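Long-range contacts in putative transcriptional regulator (Streptomyces coelicolor A3, PDB 2PQQ), which probably binds cAMP through this N-terminal domain and, as a full-length protein of the CRP family, probably binds DNA to activate or repress transcription: residues 9-13 against 128-132; 33-39 against 95-99; 39-43 against 59-63; 55-59 against 70-74. Where two conformers were deposited one is given. Numbering follows the deposited sequence.

Contact 1: 9-13 against 128-132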
loop_
_atom_site.group_PDB
_atom_site.type_symbol
_atom_site.label_atom_id
_atom_site.label_comp_id
_atom_site.label_asym_id
_atom_site.label_seq_id
_atom_site.Cartn_x
_atom_site.Cartn_y
_atom_site.Cartn_z
ATOM N N ARG A 9 -10.406 19.882 9.548
ATOM C CA ARG A 9 -9.760 18.780 10.278
ATOM C C ARG A 9 -9.714 17.490 9.454
ATOM O O ARG A 9 -10.218 16.433 9.857
ATOM C CB ARG A 9 -10.397 18.588 11.658
ATOM C CG ARG A 9 -10.212 19.794 12.581
ATOM C CD ARG A 9 -8.713 20.080 12.834
ATOM N NE ARG A 9 -8.475 21.120 13.838
ATOM C CZ ARG A 9 -7.311 21.311 14.468
ATOM N NH1 ARG A 9 -6.265 20.529 14.206
ATOM N NH2 ARG A 9 -7.188 22.280 15.372
ATOM N N ASN A 10 -9.081 17.590 8.292
ATOM C CA ASN A 10 -9.045 16.508 7.321
ATOM C C ASN A 10 -7.993 16.823 6.249
ATOM O O ASN A 10 -7.685 17.994 6.013
ATOM C CB ASN A 10 -10.429 16.331 6.700
ATOM C CG ASN A 10 -10.829 17.503 5.801
ATOM O OD1 ASN A 10 -10.433 17.557 4.639
ATOM N ND2 ASN A 10 -11.659 18.419 6.323
ATOM N N PRO A 11 -7.438 15.788 5.600
ATOM C CA PRO A 11 -6.361 15.910 4.613
ATOM C C PRO A 11 -6.747 16.597 3.289
ATOM O O PRO A 11 -5.874 16.849 2.453
ATOM C CB PRO A 11 -5.992 14.444 4.326
ATOM C CG PRO A 11 -6.519 13.677 5.517
ATOM C CD PRO A 11 -7.800 14.380 5.816
ATOM N N LEU A 12 -8.021 16.886 3.081
ATOM C CA LEU A 12 -8.414 17.512 1.821
ATOM C C LEU A 12 -8.450 19.024 1.932
ATOM O O LEU A 12 -7.895 19.722 1.067
ATOM C CB LEU A 12 -9.779 17.013 1.326
ATOM C CG LEU A 12 -10.237 17.596 -0.018
ATOM C CD1 LEU A 12 -9.167 17.446 -1.133
ATOM C CD2 LEU A 12 -11.604 16.979 -0.478
ATOM N N PHE A 13 -9.114 19.521 2.986
ATOM C CA PHE A 13 -9.390 20.963 3.123
ATOM C C PHE A 13 -8.510 21.640 4.172
ATOM O O PHE A 13 -8.738 22.803 4.514
ATOM C CB PHE A 13 -10.854 21.199 3.482
ATOM C CG PHE A 13 -11.828 20.692 2.464
ATOM C CD1 PHE A 13 -11.699 21.024 1.110
ATOM C CD2 PHE A 13 -12.909 19.911 2.864
ATOM C CE1 PHE A 13 -12.640 20.575 0.177
ATOM C CE2 PHE A 13 -13.845 19.474 1.949
ATOM C CZ PHE A 13 -13.717 19.787 0.600
ATOM N N ALA A 128 -3.535 19.063 -2.521
ATOM C CA ALA A 128 -3.909 18.195 -1.406
ATOM C C ALA A 128 -3.989 16.734 -1.826
ATOM O O ALA A 128 -3.401 15.871 -1.188
ATOM C CB ALA A 128 -5.240 18.648 -0.818
ATOM N N VAL A 129 -4.709 16.463 -2.915
ATOM C CA VAL A 129 -4.841 15.100 -3.431
ATOM C C VAL A 129 -3.487 14.534 -3.896
ATOM O O VAL A 129 -3.153 13.378 -3.591
ATOM C CB VAL A 129 -5.944 15.017 -4.539
ATOM C CG1 VAL A 129 -6.008 13.626 -5.128
ATOM C CG2 VAL A 129 -7.297 15.373 -3.955
ATOM N N ALA A 130 -2.696 15.349 -4.602
ATOM C CA ALA A 130 -1.361 14.920 -5.067
ATOM C C ALA A 130 -0.453 14.549 -3.907
ATOM O O ALA A 130 0.347 13.606 -4.010
ATOM C CB ALA A 130 -0.692 15.999 -5.901
ATOM N N ARG A 131 -0.564 15.310 -2.818
ATOM C CA ARG A 131 0.262 15.104 -1.622
ATOM C C ARG A 131 0.054 13.704 -1.049
ATOM O O ARG A 131 1.008 12.951 -0.826
ATOM C CB ARG A 131 -0.050 16.179 -0.588
ATOM C CG ARG A 131 0.811 16.151 0.664
ATOM C CD ARG A 131 1.239 17.561 1.049
ATOM N NE ARG A 131 2.628 17.804 0.667
ATOM C CZ ARG A 131 3.110 18.960 0.211
ATOM N NH1 ARG A 131 2.315 20.016 0.038
ATOM N NH2 ARG A 131 4.402 19.045 -0.102
ATOM N N ARG A 132 -1.201 13.346 -0.838
ATOM C CA ARG A 132 -1.538 12.038 -0.313
ATOM C C ARG A 132 -1.161 10.877 -1.224
ATOM O O ARG A 132 -0.658 9.851 -0.760
ATOM C CB ARG A 132 -3.010 12.002 -0.006
ATOM C CG ARG A 132 -3.268 12.264 1.442
ATOM C CD ARG A 132 -4.661 11.902 1.758
ATOM N NE ARG A 132 -5.534 12.907 1.192
ATOM C CZ ARG A 132 -6.832 12.749 0.996
ATOM N NH1 ARG A 132 -7.520 13.748 0.472
ATOM N NH2 ARG A 132 -7.430 11.602 1.320
#

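Contact 2: 33-39 against 95-99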
loop_
_atom_site.group_PDB
_atom_site.type_symbol
_atom_site.label_atom_id
_atom_site.label_comp_id
_atom_site.label_asym_id
_atom_site.label_seq_id
_atom_site.Cartn_x
_atom_site.Cartn_y
_atom_site.Cartn_z
ATOM N N LEU A 33 -30.055 13.236 9.911
ATOM C CA LEU A 33 -30.533 11.877 9.964
ATOM C C LEU A 33 -31.055 11.609 11.364
ATOM O O LEU A 33 -30.466 12.071 12.326
ATOM C CB LEU A 33 -29.377 10.917 9.699
ATOM C CG LEU A 33 -28.543 11.051 8.448
ATOM C CD1 LEU A 33 -27.405 10.033 8.501
ATOM C CD2 LEU A 33 -29.448 10.813 7.272
ATOM N N ALA A 34 -32.159 10.876 11.460
ATOM C CA ALA A 34 -32.578 10.263 12.718
ATOM C C ALA A 34 -31.829 8.943 12.904
ATOM O O ALA A 34 -31.343 8.348 11.938
ATOM C CB ALA A 34 -34.075 10.006 12.720
ATOM N N ARG A 35 -31.748 8.481 14.141
ATOM C CA ARG A 35 -31.124 7.195 14.452
ATOM C C ARG A 35 -31.735 6.064 13.616
ATOM O O ARG A 35 -32.967 5.953 13.491
ATOM C CB ARG A 35 -31.252 6.909 15.951
ATOM C CG ARG A 35 -30.725 5.557 16.405
ATOM C CD ARG A 35 -31.002 5.326 17.896
ATOM N NE ARG A 35 -29.803 5.517 18.713
ATOM C CZ ARG A 35 -29.569 6.557 19.513
ATOM N NH1 ARG A 35 -30.456 7.535 19.636
ATOM N NH2 ARG A 35 -28.438 6.613 20.204
ATOM N N GLY A 36 -30.874 5.231 13.038
ATOM C CA GLY A 36 -31.319 4.143 12.187
ATOM C C GLY A 36 -31.610 4.562 10.748
ATOM O O GLY A 36 -31.910 3.713 9.904
ATOM N N ASP A 37 -31.557 5.863 10.465
ATOM C CA ASP A 37 -31.613 6.351 9.079
ATOM C C ASP A 37 -30.369 5.891 8.345
ATOM O O ASP A 37 -29.302 5.802 8.951
ATOM C CB ASP A 37 -31.666 7.880 9.028
ATOM C CG ASP A 37 -33.086 8.434 9.157
ATOM O OD1 ASP A 37 -34.033 7.652 9.342
ATOM O OD2 ASP A 37 -33.244 9.673 9.061
ATOM N N THR A 38 -30.500 5.593 7.054
ATOM C CA THR A 38 -29.332 5.288 6.253
ATOM C C THR A 38 -28.943 6.514 5.440
ATOM O O THR A 38 -29.786 7.127 4.777
ATOM C CB THR A 38 -29.512 4.054 5.322
ATOM O OG1 THR A 38 -30.110 4.466 4.087
ATOM C CG2 THR A 38 -30.358 2.970 5.962
ATOM N N LEU A 39 -27.664 6.887 5.522
ATOM C CA LEU A 39 -27.111 7.977 4.709
ATOM C C LEU A 39 -27.062 7.613 3.219
ATOM O O LEU A 39 -27.433 8.409 2.326
ATOM C CB LEU A 39 -25.692 8.318 5.192
ATOM C CG LEU A 39 -24.974 9.495 4.541
ATOM C CD1 LEU A 39 -25.780 10.772 4.747
ATOM C CD2 LEU A 39 -23.582 9.649 5.130
ATOM N N GLY A 95 -23.949 3.565 5.083
ATOM C CA GLY A 95 -23.742 4.427 6.219
ATOM C C GLY A 95 -25.053 4.490 6.955
ATOM O O GLY A 95 -26.070 4.845 6.374
ATOM N N THR A 96 -25.018 4.103 8.224
ATOM C CA THR A 96 -26.200 4.057 9.069
ATOM C C THR A 96 -26.011 4.957 10.301
ATOM O O THR A 96 -25.017 4.869 10.995
ATOM C CB THR A 96 -26.503 2.610 9.469
ATOM O OG1 THR A 96 -26.739 1.853 8.275
ATOM C CG2 THR A 96 -27.728 2.512 10.379
ATOM N N ALA A 97 -26.966 5.843 10.526
ATOM C CA ALA A 97 -26.927 6.762 11.647
ATOM C C ALA A 97 -27.093 5.957 12.940
ATOM O O ALA A 97 -28.047 5.182 13.094
ATOM C CB ALA A 97 -28.037 7.816 11.520
ATOM N N LEU A 98 -26.153 6.111 13.857
ATOM C CA LEU A 98 -26.281 5.462 15.172
ATOM C C LEU A 98 -26.982 6.345 16.174
ATOM O O LEU A 98 -27.430 5.877 17.248
ATOM C CB LEU A 98 -24.912 5.092 15.722
ATOM C CG LEU A 98 -24.176 4.075 14.880
ATOM C CD1 LEU A 98 -22.687 4.078 15.273
ATOM C CD2 LEU A 98 -24.825 2.689 15.035
ATOM N N THR A 99 -27.054 7.630 15.838
ATOM C CA THR A 99 -27.656 8.643 16.698
ATOM C C THR A 99 -28.366 9.640 15.791
ATOM O O THR A 99 -28.461 9.435 14.574
ATOM C CB THR A 99 -26.571 9.424 17.485
ATOM O OG1 THR A 99 -25.669 10.030 16.555
ATOM C CG2 THR A 99 -25.774 8.513 18.387
#

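Contact 3: 39-43 against 59-63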
loop_
_atom_site.group_PDB
_atom_site.type_symbol
_atom_site.label_atom_id
_atom_site.label_comp_id
_atom_site.label_asym_id
_atom_site.label_seq_id
_atom_site.Cartn_x
_atom_site.Cartn_y
_atom_site.Cartn_z
ATOM N N LEU A 39 -27.664 6.887 5.522
ATOM C CA LEU A 39 -27.111 7.977 4.709
ATOM C C LEU A 39 -27.062 7.613 3.219
ATOM O O LEU A 39 -27.433 8.409 2.326
ATOM C CB LEU A 39 -25.692 8.318 5.192
ATOM C CG LEU A 39 -24.974 9.495 4.541
ATOM C CD1 LEU A 39 -25.780 10.772 4.747
ATOM C CD2 LEU A 39 -23.582 9.649 5.130
ATOM N N PHE A 40 -26.505 6.450 2.945
ATOM C CA PHE A 40 -26.562 5.879 1.618
ATOM C C PHE A 40 -26.403 4.382 1.741
ATOM O O PHE A 40 -25.976 3.886 2.779
ATOM C CB PHE A 40 -25.505 6.494 0.654
ATOM C CG PHE A 40 -24.088 6.530 1.222
ATOM C CD1 PHE A 40 -23.512 7.739 1.607
ATOM C CD2 PHE A 40 -23.344 5.358 1.370
ATOM C CE1 PHE A 40 -22.201 7.783 2.107
ATOM C CE2 PHE A 40 -22.055 5.389 1.874
ATOM C CZ PHE A 40 -21.483 6.598 2.265
ATOM N N HIS A 41 -26.778 3.661 0.689
ATOM C CA HIS A 41 -26.659 2.210 0.673
ATOM C C HIS A 41 -25.467 1.801 -0.150
ATOM O O HIS A 41 -25.209 2.403 -1.183
ATOM C CB HIS A 41 -27.905 1.581 0.048
ATOM C CG HIS A 41 -29.104 1.602 0.942
ATOM N ND1 HIS A 41 -30.050 2.605 0.896
ATOM C CD2 HIS A 41 -29.499 0.758 1.923
ATOM C CE1 HIS A 41 -30.991 2.362 1.789
ATOM N NE2 HIS A 41 -30.675 1.252 2.435
ATOM N N GLU A 42 -24.764 0.754 0.264
ATOM C CA GLU A 42 -23.708 0.193 -0.582
ATOM C C GLU A 42 -24.254 -0.127 -1.982
ATOM O O GLU A 42 -25.351 -0.696 -2.121
ATOM C CB GLU A 42 -23.117 -1.052 0.077
ATOM C CG GLU A 42 -21.963 -1.686 -0.671
ATOM C CD GLU A 42 -21.539 -3.008 -0.074
ATOM O OE1 GLU A 42 -22.027 -3.394 1.029
ATOM O OE2 GLU A 42 -20.721 -3.677 -0.725
ATOM N N GLY A 43 -23.504 0.266 -3.009
ATOM C CA GLY A 43 -23.957 0.125 -4.394
ATOM C C GLY A 43 -24.657 1.340 -5.006
ATOM O O GLY A 43 -24.713 1.459 -6.236
ATOM N N LEU A 59 -20.196 2.960 9.193
ATOM C CA LEU A 59 -20.068 2.466 7.827
ATOM C C LEU A 59 -19.934 0.938 7.854
ATOM O O LEU A 59 -19.207 0.404 8.693
ATOM C CB LEU A 59 -18.878 3.122 7.115
ATOM C CG LEU A 59 -18.962 4.619 6.779
ATOM C CD1 LEU A 59 -17.626 5.123 6.294
ATOM C CD2 LEU A 59 -20.016 4.866 5.723
ATOM N N HIS A 60 -20.686 0.242 6.989
ATOM C CA HIS A 60 -20.653 -1.239 6.929
ATOM C C HIS A 60 -20.871 -1.811 5.511
ATOM O O HIS A 60 -21.459 -1.159 4.641
ATOM C CB HIS A 60 -21.622 -1.878 7.940
ATOM C CG HIS A 60 -23.013 -1.333 7.874
ATOM N ND1 HIS A 60 -24.017 -1.935 7.145
ATOM C CD2 HIS A 60 -23.559 -0.219 8.417
ATOM C CE1 HIS A 60 -25.125 -1.227 7.256
ATOM N NE2 HIS A 60 -24.872 -0.172 8.011
ATOM N N ARG A 61 -20.416 -3.051 5.316
ATOM C CA ARG A 61 -20.359 -3.701 4.008
ATOM C C ARG A 61 -20.868 -5.145 4.137
ATOM O O ARG A 61 -20.651 -5.801 5.165
ATOM C CB ARG A 61 -18.914 -3.652 3.496
ATOM C CG ARG A 61 -18.674 -4.183 2.084
ATOM C CD ARG A 61 -17.258 -3.833 1.598
ATOM N NE ARG A 61 -17.028 -2.387 1.566
ATOM C CZ ARG A 61 -15.849 -1.796 1.765
ATOM N NH1 ARG A 61 -14.768 -2.520 2.020
ATOM N NH2 ARG A 61 -15.758 -0.472 1.726
ATOM N N THR A 62 -21.565 -5.631 3.110
ATOM C CA THR A 62 -22.217 -6.928 3.185
ATOM C C THR A 62 -21.215 -8.057 2.980
ATOM O O THR A 62 -20.536 -8.114 1.954
ATOM C CB THR A 62 -23.371 -7.055 2.171
ATOM O OG1 THR A 62 -24.225 -5.910 2.273
ATOM C CG2 THR A 62 -24.191 -8.336 2.429
ATOM N N SER A 63 -21.143 -8.952 3.967
ATOM C CA SER A 63 -20.221 -10.090 3.954
ATOM C C SER A 63 -20.594 -11.127 2.895
ATOM O O SER A 63 -21.775 -11.256 2.552
ATOM C CB SER A 63 -20.194 -10.757 5.335
ATOM O OG SER A 63 -19.613 -9.892 6.293
#

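Contact 4: 55-59 against 70-74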
loop_
_atom_site.group_PDB
_atom_site.type_symbol
_atom_site.label_atom_id
_atom_site.label_comp_id
_atom_site.label_asym_id
_atom_site.label_seq_id
_atom_site.Cartn_x
_atom_site.Cartn_y
_atom_site.Cartn_z
ATOM N N GLY A 55 -23.138 13.693 15.927
ATOM C CA GLY A 55 -23.626 12.323 15.903
ATOM C C GLY A 55 -22.586 11.379 15.332
ATOM O O GLY A 55 -21.465 11.783 15.018
ATOM N N LYS A 56 -22.975 10.115 15.200
ATOM C CA LYS A 56 -22.102 9.066 14.698
ATOM C C LYS A 56 -22.777 8.305 13.567
ATOM O O LYS A 56 -23.956 7.946 13.667
ATOM C CB LYS A 56 -21.766 8.096 15.838
ATOM C CG LYS A 56 -21.034 8.774 16.991
ATOM C CD LYS A 56 -20.779 7.836 18.172
ATOM C CE LYS A 56 -19.906 8.542 19.198
ATOM N NZ LYS A 56 -18.990 9.527 18.518
ATOM N N VAL A 57 -22.008 8.064 12.506
ATOM C CA VAL A 57 -22.407 7.240 11.381
ATOM C C VAL A 57 -21.517 5.986 11.328
ATOM O O VAL A 57 -20.295 6.087 11.215
ATOM C CB VAL A 57 -22.271 8.009 10.040
ATOM C CG1 VAL A 57 -22.650 7.131 8.884
ATOM C CG2 VAL A 57 -23.140 9.261 10.051
ATOM N N LYS A 58 -22.136 4.807 11.407
ATOM C CA LYS A 58 -21.415 3.553 11.218
ATOM C C LYS A 58 -21.386 3.195 9.731
ATOM O O LYS A 58 -22.429 3.148 9.090
ATOM C CB LYS A 58 -22.089 2.418 12.004
ATOM C CG LYS A 58 -21.479 1.053 11.776
ATOM C CD LYS A 58 -22.480 -0.026 12.144
ATOM C CE LYS A 58 -22.128 -1.334 11.478
ATOM N NZ LYS A 58 -21.423 -2.297 12.363
ATOM N N LEU A 59 -20.196 2.960 9.193
ATOM C CA LEU A 59 -20.068 2.466 7.827
ATOM C C LEU A 59 -19.934 0.938 7.854
ATOM O O LEU A 59 -19.207 0.404 8.693
ATOM C CB LEU A 59 -18.878 3.122 7.115
ATOM C CG LEU A 59 -18.962 4.619 6.779
ATOM C CD1 LEU A 59 -17.626 5.123 6.294
ATOM C CD2 LEU A 59 -20.016 4.866 5.723
HETATM N N MSE A 70 -18.819 -4.345 10.142
HETATM C CA MSE A 70 -18.449 -3.000 10.562
HETATM C C MSE A 70 -17.158 -2.544 9.873
HETATM O O MSE A 70 -16.169 -3.266 9.836
HETATM C CB MSE A 70 -18.309 -2.961 12.095
HETATM C CG MSE A 70 -18.211 -1.565 12.725
HETATM SE SE MSE A 70 -16.462 -0.794 12.391
HETATM C CE MSE A 70 -16.279 0.439 13.867
ATOM N N LEU A 71 -17.177 -1.328 9.339
ATOM C CA LEU A 71 -16.043 -0.782 8.601
ATOM C C LEU A 71 -15.397 0.423 9.297
ATOM O O LEU A 71 -14.171 0.544 9.337
ATOM C CB LEU A 71 -16.515 -0.398 7.203
ATOM C CG LEU A 71 -15.552 -0.508 6.038
ATOM C CD1 LEU A 71 -16.310 -1.167 4.913
ATOM C CD2 LEU A 71 -15.035 0.867 5.639
ATOM N N ALA A 72 -16.233 1.314 9.833
ATOM C CA ALA A 72 -15.788 2.503 10.567
ATOM C C ALA A 72 -16.945 3.099 11.360
ATOM O O ALA A 72 -18.111 2.821 11.069
ATOM C CB ALA A 72 -15.212 3.550 9.598
ATOM N N VAL A 73 -16.624 3.902 12.368
ATOM C CA VAL A 73 -17.619 4.764 13.019
ATOM C C VAL A 73 -17.133 6.204 12.881
ATOM O O VAL A 73 -16.063 6.567 13.382
ATOM C CB VAL A 73 -17.876 4.407 14.510
ATOM C CG1 VAL A 73 -18.786 5.451 15.163
ATOM C CG2 VAL A 73 -18.504 3.027 14.638
ATOM N N VAL A 74 -17.920 7.021 12.195
ATOM C CA VAL A 74 -17.489 8.358 11.826
ATOM C C VAL A 74 -18.223 9.389 12.663
ATOM O O VAL A 74 -19.453 9.402 12.698
ATOM C CB VAL A 74 -17.721 8.627 10.312
ATOM C CG1 VAL A 74 -17.264 10.040 9.928
ATOM C CG2 VAL A 74 -17.031 7.574 9.452
#

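Contact 1: 9-13 against 128-132
A loop can be shaped by its own polar groups and still pack through apolar ones, and residues 9-13 illustrate this against the helical turn 128-132. Arg9 leads into the loop without meeting the helix. Asn10 also makes no contact across; its OD1 instead accepts hydrogen bonds from the backbone N of Leu12 and from the N of Phe13, both at 2.9 Å, the first closing an Asx turn and the second an Asx motif. The bend so fixed presents Pro11 and Leu12 to the helix. Pro11 CB lies over one face of the Arg132 guanidinium, 3.5 Å from NE, while NH1 of that arginine forms a salt bridge with Glu82. Leu12 follows with its backbone O 3.4 Å from Ala128 CB, an approach compatible with the small side chain, and its CD1 packs 4.0 Å from Val129 CG2 and 4.1 Å from Ala128 CB. Phe13 turns its CB away from the helix, and its side chain touches Leu49 and Leu125. No hydrogen bond crosses the interface, so van der Waals packing dominates. Beyond it, Val129 meets Val129 of the second subunit, and Arg131 forms a salt bridge to Asp87 of that subunit. Here an N-terminal loop packs on helix 120-139, consistent with the CRP family, whose cyclic nucleotide-binding domain ends in a long helix through which subunits pair.

Contact 2: 33-39 against 95-99
Ala97, Arg35 and Gly95 bury the most surface where residues 33-39 meet 95-99, and each meets the other segment in a different way. Ala97 is tied through its backbone: its N donates to Asp37 O at 2.8 Å, and its O accepts from Gly36 N, also at 2.8 Å. Its methyl group points toward residues 33-34, with CB 3.4 Å from Ala34 O and 3.8 Å from Leu33 CD1. The receiving turn is type II, running from Ala34 to Asp37 and closed by Asp37 N to Ala34 O at 2.9 Å; Gly36 occupies its third position with a positive phi of 83°, and Asp37 OD2 accepts from Ala34 N at 2.9 Å. This is an edge of the beta roll of the cyclic nucleotide-binding domain, a cupin-type fold, and strand 38-40 begins here as an outer strand of a four-stranded antiparallel sheet. Thr38 and Thr96 form its antiparallel non-hydrogen-bonded pair, their CA atoms 4.4 Å apart, with Thr96 OG1 hydrogen-bonded to His60. Gly95 O accepts from Leu39 N at 2.7 Å, and an idealised CB on Gly95 would lie 3.5 Å from Leu39 CB, so the absence of a side chain allows close backbone approach. Arg35 reaches over the chain beyond Ala97: Leu98 O and Thr99 CA lie over one face of its guanidinium, and its NH2 comes within 3.7 Å of Thr99 CG2.

Contact 3: 39-43 against 59-63
A single hydrogen bond and a small amount of side-chain packing join residues 39-43 to residues 59-63, so segments not paired as strands are still held by side chains. The hydrogen bond runs from Thr62 N to Glu42 OE1 at 3.1 Å. With chi1 and chi2 both t, the glutamate is extended, which lets it span a gap of 6.9 Å between the CA atoms of Glu42 and Arg61. Glu42 OE2 and Arg61 NE are oppositely charged and near, 4.5 Å apart, but beyond a salt bridge; NE donates to Thr92 O. Glu42 OE2 also touches Arg61 CG at 3.5 Å. The apolar part is Phe40 CZ against Leu59 CD2 at 4.1 Å. Both side chains also pack on Ile80 of strand 79-80. Both segments belong to the beta roll of the cyclic nucleotide-binding domain. Strand 94-97 runs between them in sheet order, its Gly95 hydrogen-bonded through its backbone to Leu39 and Phe40, and strand 68-74 is the next strand on the other side of 57-62.

Contact 4: 55-59 against 70-74
A classic beta bulge interrupts an otherwise regular antiparallel pairing: Leu71 and Ala72 together face Leu59. Leu59 O accepts from Leu71 N at 2.7 Å and, weakly, from Ala72 N at 3.3 Å, while Leu59 N donates to Ala72 O at 2.8 Å; the extra residue is accommodated by the psi of Leu71, -42°, which departs from the extended strand value. Beyond the bulge the pairing is regular: Val57 and Val74 form a hydrogen-bonded pair, with Val57 N to Val74 O at 2.9 Å and Val74 N to Val57 O at 2.7 Å. Strands 57-62 and 68-74 make up a beta hairpin of the cyclic nucleotide-binding beta roll, their segment axes crossing at 159°. Val57, Leu59, Ala72 and Val74 share one face, where Leu59 CD1 lies 4.0 Å from Val74 CG2 and where Ile80 covers Val57, Leu59 and Val74. Lys58 and Val73 occupy the other face and both touch Leu98. Lys58 NZ comes within 3.2 Å of the CB of Met70, a selenomethionine that packs on Met70 of the fourth subunit.

From the N terminus, the chain opens contact 1 at residues 9-13 and closes it last, on helix 120-139, so this longest loop encloses the other three. Contact 2 begins at 33-39 and closes at 95-99, and both contacts 3 and 4 fall inside its span. Contact 3 starts at Leu39, shared with contact 2, and returns on 59-63; contact 4 starts at 55-59, shares Leu59 with contact 3 and closes the short hairpin at 70-74. Contacts 2 and 4 pair strands of one four-stranded sheet, contact 3 bridges two of its non-adjacent strands through side chains, and contact 1, its centre 21 to 27 Å from theirs, joins the N-terminal loop to the long C-terminal helix.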